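Local atomic coordinates of dihydrocoumarin hydrolase, AncDHCH1 (Pseudomonas sp., PDB entry 6C2C), a protein that probably hydrolyses the lactone dihydrocoumarin at a two-zinc centre, as a presumed reconstructed ancestor related to methyl-parathion hydrolase of the metallo-beta-lactamase superfamily. Residues Y20-G25 / G266-A271; A57-K62 / V230-F235; D226-A231 / K257-A262; H281-G286 / R290-N295. One frame throughout, in Å; residues are numbered along the deposited sequence.

Contact 1. Residues Y20-G25 / G266-A271; sequences YRMMLG and GYLIGA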
# COMPACT_ATOMS: atom_id res chain seq x y z
N TYR A 20 12.37 4.50 3.52
CA TYR A 20 12.61 4.64 4.96
C TYR A 20 13.00 3.27 5.49
O TYR A 20 12.23 2.31 5.36
CB TYR A 20 11.36 5.19 5.69
CG TYR A 20 11.66 5.33 7.14
CD1 TYR A 20 12.54 6.31 7.59
CD2 TYR A 20 11.16 4.41 8.06
CE1 TYR A 20 12.90 6.40 8.92
CE2 TYR A 20 11.49 4.48 9.42
CZ TYR A 20 12.39 5.47 9.84
OH TYR A 20 12.70 5.53 11.19
N ARG A 21 14.20 3.16 6.07
CA ARG A 21 14.72 1.90 6.60
C ARG A 21 14.32 1.70 8.05
O ARG A 21 14.45 2.61 8.87
CB ARG A 21 16.25 1.94 6.53
CG ARG A 21 16.87 0.54 6.45
CD ARG A 21 16.78 0.04 4.98
NE ARG A 21 17.80 0.79 4.22
CZ ARG A 21 17.98 0.67 2.91
NH1 ARG A 21 17.24 -0.16 2.19
NH2 ARG A 21 18.95 1.39 2.34
N MET A 22 13.94 0.47 8.39
CA MET A 22 13.56 0.13 9.76
C MET A 22 13.96 -1.32 10.01
O MET A 22 13.57 -2.18 9.23
CB MET A 22 12.04 0.33 9.97
CG MET A 22 11.60 0.19 11.41
SD MET A 22 9.82 0.16 11.53
CE MET A 22 9.46 -1.48 10.94
N MET A 23 14.69 -1.60 11.09
CA MET A 23 14.93 -2.99 11.45
C MET A 23 13.75 -3.57 12.21
O MET A 23 13.05 -2.86 12.95
CB MET A 23 16.22 -3.15 12.28
CG MET A 23 17.47 -2.79 11.51
SD MET A 23 17.74 -3.80 10.05
CE MET A 23 17.81 -5.47 10.72
N LEU A 24 13.50 -4.86 11.95
CA LEU A 24 12.41 -5.60 12.60
C LEU A 24 13.03 -6.94 13.00
O LEU A 24 13.08 -7.88 12.20
CB LEU A 24 11.21 -5.76 11.64
CG LEU A 24 10.05 -6.47 12.34
CD1 LEU A 24 9.17 -5.43 13.08
CD2 LEU A 24 9.14 -7.19 11.32
N GLY A 25 13.57 -7.02 14.23
CA GLY A 25 14.34 -8.20 14.59
C GLY A 25 15.52 -8.34 13.65
O GLY A 25 16.28 -7.39 13.41
N GLY A 266 -0.14 -4.46 20.56
CA GLY A 266 0.97 -3.51 20.69
C GLY A 266 2.04 -3.60 19.64
O GLY A 266 3.19 -3.20 19.92
N TYR A 267 1.75 -4.19 18.49
CA TYR A 267 2.74 -4.35 17.42
C TYR A 267 2.58 -3.28 16.33
O TYR A 267 1.66 -2.46 16.34
CB TYR A 267 2.61 -5.74 16.81
CG TYR A 267 1.19 -6.11 16.37
CD1 TYR A 267 0.70 -5.60 15.16
CD2 TYR A 267 0.39 -6.98 17.12
CE1 TYR A 267 -0.57 -5.91 14.74
CE2 TYR A 267 -0.90 -7.31 16.69
CZ TYR A 267 -1.35 -6.78 15.50
OH TYR A 267 -2.62 -7.13 15.05
N LEU A 268 3.56 -3.25 15.40
CA LEU A 268 3.56 -2.23 14.34
C LEU A 268 2.63 -2.62 13.22
O LEU A 268 2.47 -3.81 12.93
CB LEU A 268 4.98 -2.09 13.78
CG LEU A 268 5.93 -1.38 14.75
CD1 LEU A 268 7.33 -1.66 14.19
CD2 LEU A 268 5.66 0.11 14.80
N ILE A 269 2.05 -1.62 12.59
CA ILE A 269 1.31 -1.78 11.34
C ILE A 269 1.99 -0.90 10.28
O ILE A 269 2.70 0.08 10.57
CB ILE A 269 -0.20 -1.45 11.45
CG1 ILE A 269 -0.45 0.01 11.80
CG2 ILE A 269 -0.84 -2.31 12.54
CD1 ILE A 269 -0.71 0.85 10.66
N GLY A 270 1.82 -1.33 9.03
CA GLY A 270 2.18 -0.51 7.88
C GLY A 270 1.01 -0.54 6.92
O GLY A 270 0.42 -1.60 6.66
N ALA A 271 0.66 0.62 6.40
CA ALA A 271 -0.51 0.68 5.54
C ALA A 271 -0.24 1.53 4.29
O ALA A 271 0.38 2.60 4.38
CB ALA A 271 -1.67 1.26 6.34
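Backbone hydrogen bonds to Lys220 and Val222 grip Leu268 on one side of its strand, while its side chain crosses the gap to Met22 and Leu24 without any polar bond. The two segments belong to different sheets of the alpha-beta/beta-alpha sandwich of the metallo-beta-lactamase fold. Strand 19-24 is one of the two outermost strands of the six-stranded sheet, and strand 268-270 runs inside the seven-stranded one. The nearest alpha carbons, Leu24 CA and Leu268 CA, lie 9.6 Å apart, a spacing expected of sheets packed face to face through their side chains. Met22 and Leu268 reach tip to tip, the methyl Met22 CE standing 3.9 Å from Leu268 CD1. The extended first two torsions of Met22 carry its SD across to 4.1 Å from Leu268 CD1, and the turn at chi3 (74°) sets the CE methyl beside the same branch. Leu24 adds a looser touch there, Leu24 CD1 to Leu268 CD1 being 4.3 Å. Around this small apolar cluster, Leu221 meets both leucines, Ile279 packs on Met22, and Val294 lies on Leu268. Only methyl groups and one sulfur meet here, so the contact rests on dispersion and on modest apolar burial, and no directional bond fixes how one strand is set along the other.

Contact 2. Residues A57-K62 / V230-F235; sequences AKSFLK and VAAVQF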
# COMPACT_ATOMS: atom_id res chain seq x y z
N ALA A 57 -10.53 19.15 8.88
CA ALA A 57 -10.09 20.40 9.47
C ALA A 57 -9.45 20.16 10.84
O ALA A 57 -8.46 20.82 11.21
CB ALA A 57 -11.27 21.35 9.57
N LYS A 58 -9.96 19.21 11.57
CA LYS A 58 -9.43 18.89 12.86
C LYS A 58 -7.94 18.47 12.80
O LYS A 58 -7.21 18.64 13.74
CB LYS A 58 -10.27 17.82 13.49
CG LYS A 58 -9.68 17.09 14.66
CD LYS A 58 -10.73 16.24 15.37
CE LYS A 58 -10.09 15.23 16.29
NZ LYS A 58 -11.05 14.34 16.99
N SER A 59 -7.54 17.90 11.67
CA SER A 59 -6.17 17.48 11.45
C SER A 59 -5.44 18.42 10.50
O SER A 59 -4.40 18.05 9.94
CB SER A 59 -6.13 16.04 10.91
OG SER A 59 -6.50 15.08 11.89
N PHE A 60 -6.00 19.62 10.26
CA PHE A 60 -5.37 20.67 9.46
C PHE A 60 -5.17 20.23 8.02
O PHE A 60 -4.15 20.52 7.39
CB PHE A 60 -4.05 21.12 10.09
CG PHE A 60 -4.19 21.38 11.55
CD1 PHE A 60 -4.61 22.63 11.97
CD2 PHE A 60 -3.99 20.39 12.49
CE1 PHE A 60 -4.78 22.90 13.30
CE2 PHE A 60 -4.16 20.64 13.85
CZ PHE A 60 -4.56 21.92 14.26
N LEU A 61 -6.16 19.50 7.52
CA LEU A 61 -6.20 19.02 6.16
C LEU A 61 -7.47 19.52 5.48
O LEU A 61 -8.43 19.97 6.12
CB LEU A 61 -6.17 17.47 6.10
CG LEU A 61 -4.96 16.81 6.76
CD1 LEU A 61 -5.19 15.32 6.95
CD2 LEU A 61 -3.69 17.08 5.96
N LYS A 62 -7.48 19.38 4.17
CA LYS A 62 -8.62 19.73 3.35
C LYS A 62 -8.61 18.92 2.08
O LYS A 62 -7.58 18.46 1.67
CB LYS A 62 -8.65 21.21 3.02
CG LYS A 62 -10.02 21.74 2.57
CD LYS A 62 -9.95 23.23 2.28
CE LYS A 62 -11.33 23.91 2.17
NZ LYS A 62 -12.27 23.31 1.19
N VAL A 230 -8.08 7.13 4.78
CA VAL A 230 -8.13 8.53 5.22
C VAL A 230 -7.93 8.49 6.73
O VAL A 230 -8.90 8.39 7.50
CB VAL A 230 -9.44 9.22 4.83
CG1 VAL A 230 -9.33 10.69 5.22
CG2 VAL A 230 -9.70 9.09 3.34
N ALA A 231 -6.65 8.55 7.17
CA ALA A 231 -6.36 8.51 8.59
C ALA A 231 -7.19 9.52 9.39
O ALA A 231 -7.69 9.19 10.47
CB ALA A 231 -4.86 8.80 8.85
N ALA A 232 -7.36 10.73 8.84
CA ALA A 232 -8.00 11.82 9.60
C ALA A 232 -9.49 11.60 9.85
O ALA A 232 -10.07 12.36 10.62
CB ALA A 232 -7.80 13.16 8.88
N VAL A 233 -10.09 10.61 9.19
CA VAL A 233 -11.49 10.20 9.38
C VAL A 233 -11.57 8.83 10.03
O VAL A 233 -12.30 8.63 11.02
CB VAL A 233 -12.25 10.19 8.03
CG1 VAL A 233 -13.61 9.49 8.20
CG2 VAL A 233 -12.50 11.60 7.48
N GLN A 234 -10.80 7.87 9.51
CA GLN A 234 -11.08 6.48 9.80
C GLN A 234 -10.43 5.94 11.06
O GLN A 234 -10.82 4.86 11.50
CB GLN A 234 -10.70 5.62 8.58
CG GLN A 234 -11.64 5.86 7.42
CD GLN A 234 -11.17 5.11 6.22
OE1 GLN A 234 -10.03 5.27 5.83
NE2 GLN A 234 -12.00 4.19 5.71
N PHE A 235 -9.48 6.65 11.69
CA PHE A 235 -9.03 6.21 13.00
C PHE A 235 -10.03 6.61 14.08
O PHE A 235 -10.34 5.80 14.96
CB PHE A 235 -7.64 6.81 13.31
CG PHE A 235 -6.48 6.10 12.63
CD1 PHE A 235 -6.26 4.76 12.83
CD2 PHE A 235 -5.56 6.83 11.87
CE1 PHE A 235 -5.14 4.11 12.23
CE2 PHE A 235 -4.42 6.14 11.25
CZ PHE A 235 -4.25 4.82 11.46
O HOH W 1 -9.08 14.54 12.12
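A single methyl, Ala232 CB, takes both direct contacts of this surface junction, and a water spans the polar gap beside it. Segment 57-62 holds the C-terminal end of helix 49-58, closed by a Schellman motif. Phe60, with positive phi, is its C-prime residue: Leu61 N bonds back to Leu56 O, and Phe60 N lies 2.9 Å from Ala57 O. This turn carries Ser59 and Leu61 against the short helix 231-234. Ser59 OG comes within 3.8 Å of Ala232 CB, and Leu61 CD1 within 3.9 Å of Ala232 CB. With Ser59 OG beside its own backbone N (chi1 -70°), the hydroxyl also gives its proton to water 1, 2.6 Å from Ser59 OG. That water in turn donates to Ala232 O, 2.8 Å away, linking the residue after helix 49-58 to the backbone of helix 231-234. Nearby, Lys58 makes a salt bridge with Asp236, and Leu56 packs on both Leu61 and Ala232. The short helix is itself fastened at its start. Val230, at the N-cap position, accepts at its O from both Val233 N and Gln234 N. Its own N donates to Gln234 OE1 at 2.9 Å, approaching 29° out of the amide's carbonyl plane.

Contact 3. Residues D226-A231 / K257-A262; sequences DLIHVA and KAFADA. With ZN (zinc ion), chain D; ZN (zinc ion), chain C.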
# COMPACT_ATOMS: atom_id res chain seq x y z
N ASP A 226 -4.94 -1.88 2.05
CA ASP A 226 -5.92 -0.81 2.05
C ASP A 226 -7.09 -0.93 3.07
O ASP A 226 -8.22 -0.65 2.77
CB ASP A 226 -6.48 -0.64 0.65
CG ASP A 226 -5.53 0.06 -0.31
OD1 ASP A 226 -4.42 0.23 -0.04
OD2 ASP A 226 -5.99 0.36 -1.35
N LEU A 227 -6.78 -1.44 4.24
CA LEU A 227 -7.78 -1.39 5.32
C LEU A 227 -8.07 0.05 5.75
O LEU A 227 -9.02 0.26 6.50
CB LEU A 227 -7.34 -2.21 6.53
CG LEU A 227 -7.20 -3.72 6.39
CD1 LEU A 227 -7.11 -4.46 7.73
CD2 LEU A 227 -8.26 -4.37 5.47
N ILE A 228 -7.28 1.04 5.33
CA ILE A 228 -7.58 2.44 5.66
C ILE A 228 -7.18 3.30 4.47
O ILE A 228 -6.22 2.98 3.75
CB ILE A 228 -6.88 2.84 6.97
CG1 ILE A 228 -7.19 4.30 7.38
CG2 ILE A 228 -5.40 2.67 6.82
CD1 ILE A 228 -7.22 4.52 8.93
N HIS A 229 -7.94 4.39 4.21
CA HIS A 229 -7.58 5.35 3.20
C HIS A 229 -7.39 6.75 3.71
O HIS A 229 -6.63 7.52 3.10
CB HIS A 229 -8.62 5.45 2.07
CG HIS A 229 -8.66 4.23 1.21
ND1 HIS A 229 -9.24 3.04 1.64
CD2 HIS A 229 -8.17 3.99 -0.04
CE1 HIS A 229 -9.11 2.14 0.68
NE2 HIS A 229 -8.50 2.69 -0.36
N VAL A 230 -8.08 7.13 4.78
CA VAL A 230 -8.13 8.53 5.22
C VAL A 230 -7.93 8.49 6.73
O VAL A 230 -8.90 8.39 7.50
CB VAL A 230 -9.44 9.22 4.83
CG1 VAL A 230 -9.33 10.69 5.22
CG2 VAL A 230 -9.70 9.09 3.34
N ALA A 231 -6.65 8.55 7.17
CA ALA A 231 -6.36 8.51 8.59
C ALA A 231 -7.19 9.52 9.39
O ALA A 231 -7.69 9.19 10.47
CB ALA A 231 -4.86 8.80 8.85
N LYS A 257 -11.46 -5.07 13.05
CA LYS A 257 -10.76 -6.23 13.60
C LYS A 257 -9.25 -5.96 13.68
O LYS A 257 -8.59 -6.23 14.69
CB LYS A 257 -11.04 -7.43 12.71
CG LYS A 257 -10.43 -8.65 13.22
CD LYS A 257 -10.89 -9.90 12.45
CE LYS A 257 -10.40 -11.14 13.20
NZ LYS A 257 -9.05 -10.94 13.92
N ALA A 258 -8.69 -5.41 12.60
CA ALA A 258 -7.25 -5.14 12.54
C ALA A 258 -6.84 -4.08 13.56
O ALA A 258 -5.79 -4.21 14.20
CB ALA A 258 -6.87 -4.68 11.12
N PHE A 259 -7.62 -3.01 13.68
CA PHE A 259 -7.29 -1.97 14.67
C PHE A 259 -7.39 -2.51 16.08
O PHE A 259 -6.51 -2.29 16.91
CB PHE A 259 -8.21 -0.75 14.51
CG PHE A 259 -7.96 0.09 13.25
CD1 PHE A 259 -6.95 -0.27 12.36
CD2 PHE A 259 -8.79 1.18 12.93
CE1 PHE A 259 -6.69 0.48 11.18
CE2 PHE A 259 -8.55 1.93 11.77
CZ PHE A 259 -7.48 1.55 10.90
N ALA A 260 -8.46 -3.25 16.37
CA ALA A 260 -8.58 -3.83 17.70
C ALA A 260 -7.43 -4.79 17.99
O ALA A 260 -6.83 -4.74 19.08
CB ALA A 260 -9.92 -4.55 17.84
N ASP A 261 -7.05 -5.62 17.02
CA ASP A 261 -5.98 -6.58 17.27
C ASP A 261 -4.64 -5.86 17.47
O ASP A 261 -3.83 -6.27 18.30
CB ASP A 261 -5.89 -7.60 16.12
CG ASP A 261 -7.10 -8.58 16.07
OD1 ASP A 261 -7.89 -8.68 17.04
OD2 ASP A 261 -7.25 -9.26 15.03
N ALA A 262 -4.38 -4.80 16.69
CA ALA A 262 -3.11 -4.08 16.83
C ALA A 262 -3.05 -3.31 18.14
O ALA A 262 -1.97 -3.17 18.73
CB ALA A 262 -2.90 -3.11 15.66
ZN ZN D . -7.23 -0.29 -3.03
ZN ZN C . -4.72 1.34 -2.77
O HOH W 2 -6.05 0.85 -3.97
O HOH W 3 -8.52 1.52 -2.95
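Ala258 and Phe259 of helix 248-265 meet Leu227 and Ile228 of the loop that carries the bridging zinc ligand, in the alpha-beta/beta-alpha fold of the metallo-beta-lactamase superfamily. Taken in order, the helix first presents Lys257, whose chain leads away from the loop. Its bond to Asp261 is less certain, because that aspartate has two conformers. Next comes Ala258, its methyl directed at the loop. Leu227 CD1 presses to 3.4 Å from Ala258 CB, closer than carbons usually pack, so the fit here is tight. Phe259 follows with CG beside its backbone N (chi1 -71°), which turns the ring toward Ile228. The two side chains cross at about a right angle. Ile228 CD1 comes up at the ring's edge, near its plane, 3.6 Å from Phe259 CZ. One turn on, Ala262 N returns to Ala258 O at 2.9 Å, an ordinary helical bond. The loop is held from elsewhere as well: Arg255 donates to Leu227 O, and His209 is hydrogen-bonded to Asp226 N, a second-shell bond to the metal ligand. His119, His121, Asp123, His124, His205 and His273 supply the other protein ligands of the two zinc ions, and water 3 also binds the chain D zinc. Water 2 lies 1.9 Å from each zinc ion, and Asp226 OD2 joins the same pair, 2.2 Å from the chain D zinc and 2.1 Å from the chain C zinc.

Contact 4. Residues H281-G286 / R290-N295; sequences HIRADG and RFVPVN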
# COMPACT_ATOMS: atom_id res chain seq x y z
N HIS A 281 2.32 2.36 15.55
CA HIS A 281 1.50 1.61 16.46
C HIS A 281 0.09 2.21 16.49
O HIS A 281 -0.18 3.31 15.97
CB HIS A 281 2.10 1.66 17.87
CG HIS A 281 3.34 0.86 18.02
ND1 HIS A 281 4.62 1.38 17.86
CD2 HIS A 281 3.51 -0.43 18.39
CE1 HIS A 281 5.50 0.44 18.09
NE2 HIS A 281 4.85 -0.67 18.40
N ILE A 282 -0.82 1.43 17.08
CA ILE A 282 -2.22 1.83 17.25
C ILE A 282 -2.60 1.65 18.71
O ILE A 282 -2.27 0.63 19.33
CB ILE A 282 -3.12 1.00 16.32
CG1 ILE A 282 -2.89 1.44 14.88
CG2 ILE A 282 -4.58 1.23 16.63
CD1 ILE A 282 -3.86 0.71 13.87
N ARG A 283 -3.22 2.67 19.30
CA ARG A 283 -3.78 2.46 20.63
C ARG A 283 -5.25 2.85 20.60
O ARG A 283 -5.68 3.69 19.79
CB ARG A 283 -2.99 3.21 21.72
CG ARG A 283 -3.39 4.63 21.98
CD ARG A 283 -2.71 5.14 23.30
NE ARG A 283 -1.33 5.52 23.00
CZ ARG A 283 -0.83 6.75 23.12
NH1 ARG A 283 -1.57 7.74 23.61
NH2 ARG A 283 0.43 6.97 22.76
N ALA A 284 -6.03 2.18 21.46
CA ALA A 284 -7.43 2.54 21.61
C ALA A 284 -7.57 3.98 22.10
O ALA A 284 -6.74 4.50 22.84
CB ALA A 284 -8.12 1.57 22.59
N ASP A 285 -8.62 4.65 21.64
CA ASP A 285 -8.84 6.04 22.03
C ASP A 285 -10.36 6.25 22.04
O ASP A 285 -10.96 6.63 21.03
CB ASP A 285 -8.15 7.03 21.11
CG ASP A 285 -8.26 8.47 21.60
OD1 ASP A 285 -9.01 8.67 22.60
OD2 ASP A 285 -7.60 9.37 21.01
N GLY A 286 -10.96 5.97 23.18
CA GLY A 286 -12.41 6.10 23.27
C GLY A 286 -13.08 5.15 22.32
O GLY A 286 -12.80 3.95 22.29
N ARG A 290 -5.97 5.79 17.90
CA ARG A 290 -4.96 6.80 17.71
C ARG A 290 -3.75 6.14 17.05
O ARG A 290 -3.35 5.13 17.50
CB ARG A 290 -4.56 7.38 19.06
CG ARG A 290 -3.42 8.36 19.05
CD ARG A 290 -3.36 9.26 20.28
NE ARG A 290 -1.99 9.53 20.68
CZ ARG A 290 -1.63 10.18 21.78
NH1 ARG A 290 -0.35 10.34 22.08
NH2 ARG A 290 -2.56 10.63 22.60
N PHE A 291 -3.24 6.71 15.96
CA PHE A 291 -2.02 6.21 15.32
C PHE A 291 -0.80 6.89 15.94
O PHE A 291 -0.81 8.10 16.18
CB PHE A 291 -2.10 6.48 13.82
CG PHE A 291 -0.97 5.93 13.03
CD1 PHE A 291 -0.76 4.57 12.88
CD2 PHE A 291 -0.13 6.81 12.39
CE1 PHE A 291 0.33 4.11 12.08
CE2 PHE A 291 0.93 6.37 11.60
CZ PHE A 291 1.14 5.01 11.42
N VAL A 292 0.21 6.09 16.21
CA VAL A 292 1.47 6.57 16.79
C VAL A 292 2.59 6.23 15.81
O VAL A 292 3.09 5.11 15.79
CB VAL A 292 1.72 5.91 18.15
CG1 VAL A 292 3.00 6.44 18.79
CG2 VAL A 292 0.47 6.11 19.09
N PRO A 293 2.99 7.19 14.95
CA PRO A 293 4.03 6.92 13.94
C PRO A 293 5.31 6.48 14.62
O PRO A 293 5.62 6.91 15.74
CB PRO A 293 4.21 8.29 13.25
CG PRO A 293 2.91 9.04 13.48
CD PRO A 293 2.41 8.54 14.84
N VAL A 294 6.09 5.65 13.91
CA VAL A 294 7.40 5.25 14.43
C VAL A 294 8.33 6.45 14.61
O VAL A 294 8.34 7.41 13.81
CB VAL A 294 8.10 4.19 13.55
CG1 VAL A 294 7.42 2.85 13.73
CG2 VAL A 294 8.19 4.62 12.08
N ASN A 295 9.14 6.35 15.62
CA ASN A 295 10.20 7.32 15.90
C ASN A 295 11.25 7.25 14.79
O ASN A 295 11.70 6.17 14.39
CB ASN A 295 10.82 6.97 17.27
CG ASN A 295 11.76 8.04 17.80
OD1 ASN A 295 11.36 9.20 17.93
ND2 ASN A 295 13.01 7.64 18.13
O HOH W 4 5.25 3.95 17.10
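Arg283 lays its NH1 over the centre of the Arg290 guanidinium, 3.1 Å from Arg290 CZ. The planes of the two groups are 49° apart, so this is a tilted overlap and not a flat stack. Both side chains leave the same face of a beta hairpin. With CG between the backbone N and the carbonyl carbon (chi1 87°) and a bend at chi3, the Arg283 chain runs alongside Arg290. Two positive charges meet closely, Arg283 NH1 lying 3.2 Å from Arg290 NH2, and exposure to solvent probably eases the cost. Asp285 OD2, 5.4 Å from Arg290 NH2, may soften it further, although the charged atoms are not in contact. The aliphatic Val292 CG2 packs 3.8 Å from Arg283 NH2. Beneath these side chains the antiparallel strands exchange paired backbone bonds. His281 and Val292 bond through both N and O, as do Arg283 and Arg290, Arg290 N reaching Arg283 O at 2.8 Å. Water 4 extends the first pair: it lies at the His281 ring edge, 2.8 Å from ND1, and donates to Val292 O. The other face is apolar, with Ile282 CG1 at the edge of the Phe291 ring, 4.3 Å from CD1. Strand 288-293 ends the seven-stranded sheet and strand 279-285 lies between it and strand 268-270. Ile269 of that strand packs against Ile282 and Phe291, and the Phe235 ring, just after helix 231-234, meets Phe291 nearly parallel.

Contacts 1, 3 and 4 gather around the seven-stranded sheet. Contact 1 joins strand 268-270 to the opposing six-stranded sheet, contact 4 forms the hairpin beyond that strand, and contact 3 packs the preceding helix 248-265 on the zinc loop. Centres of contacts 3 and 4 are about 11 Å apart, those of 1 and 4 about 13 Å. Contact 2, about 23 Å from contact 1 between centres, extends the loop of contact 3, sharing Val230 and Ala231. Phe235 of 230-235 touches Phe259 and Phe291, linking contacts 2, 3 and 4. Along the chain, contact 1 spans contacts 2 and 3, and contact 4 follows, so helix, hairpin and loop pack together around strand 268-270, and contact 3 alone holds a zinc ligand.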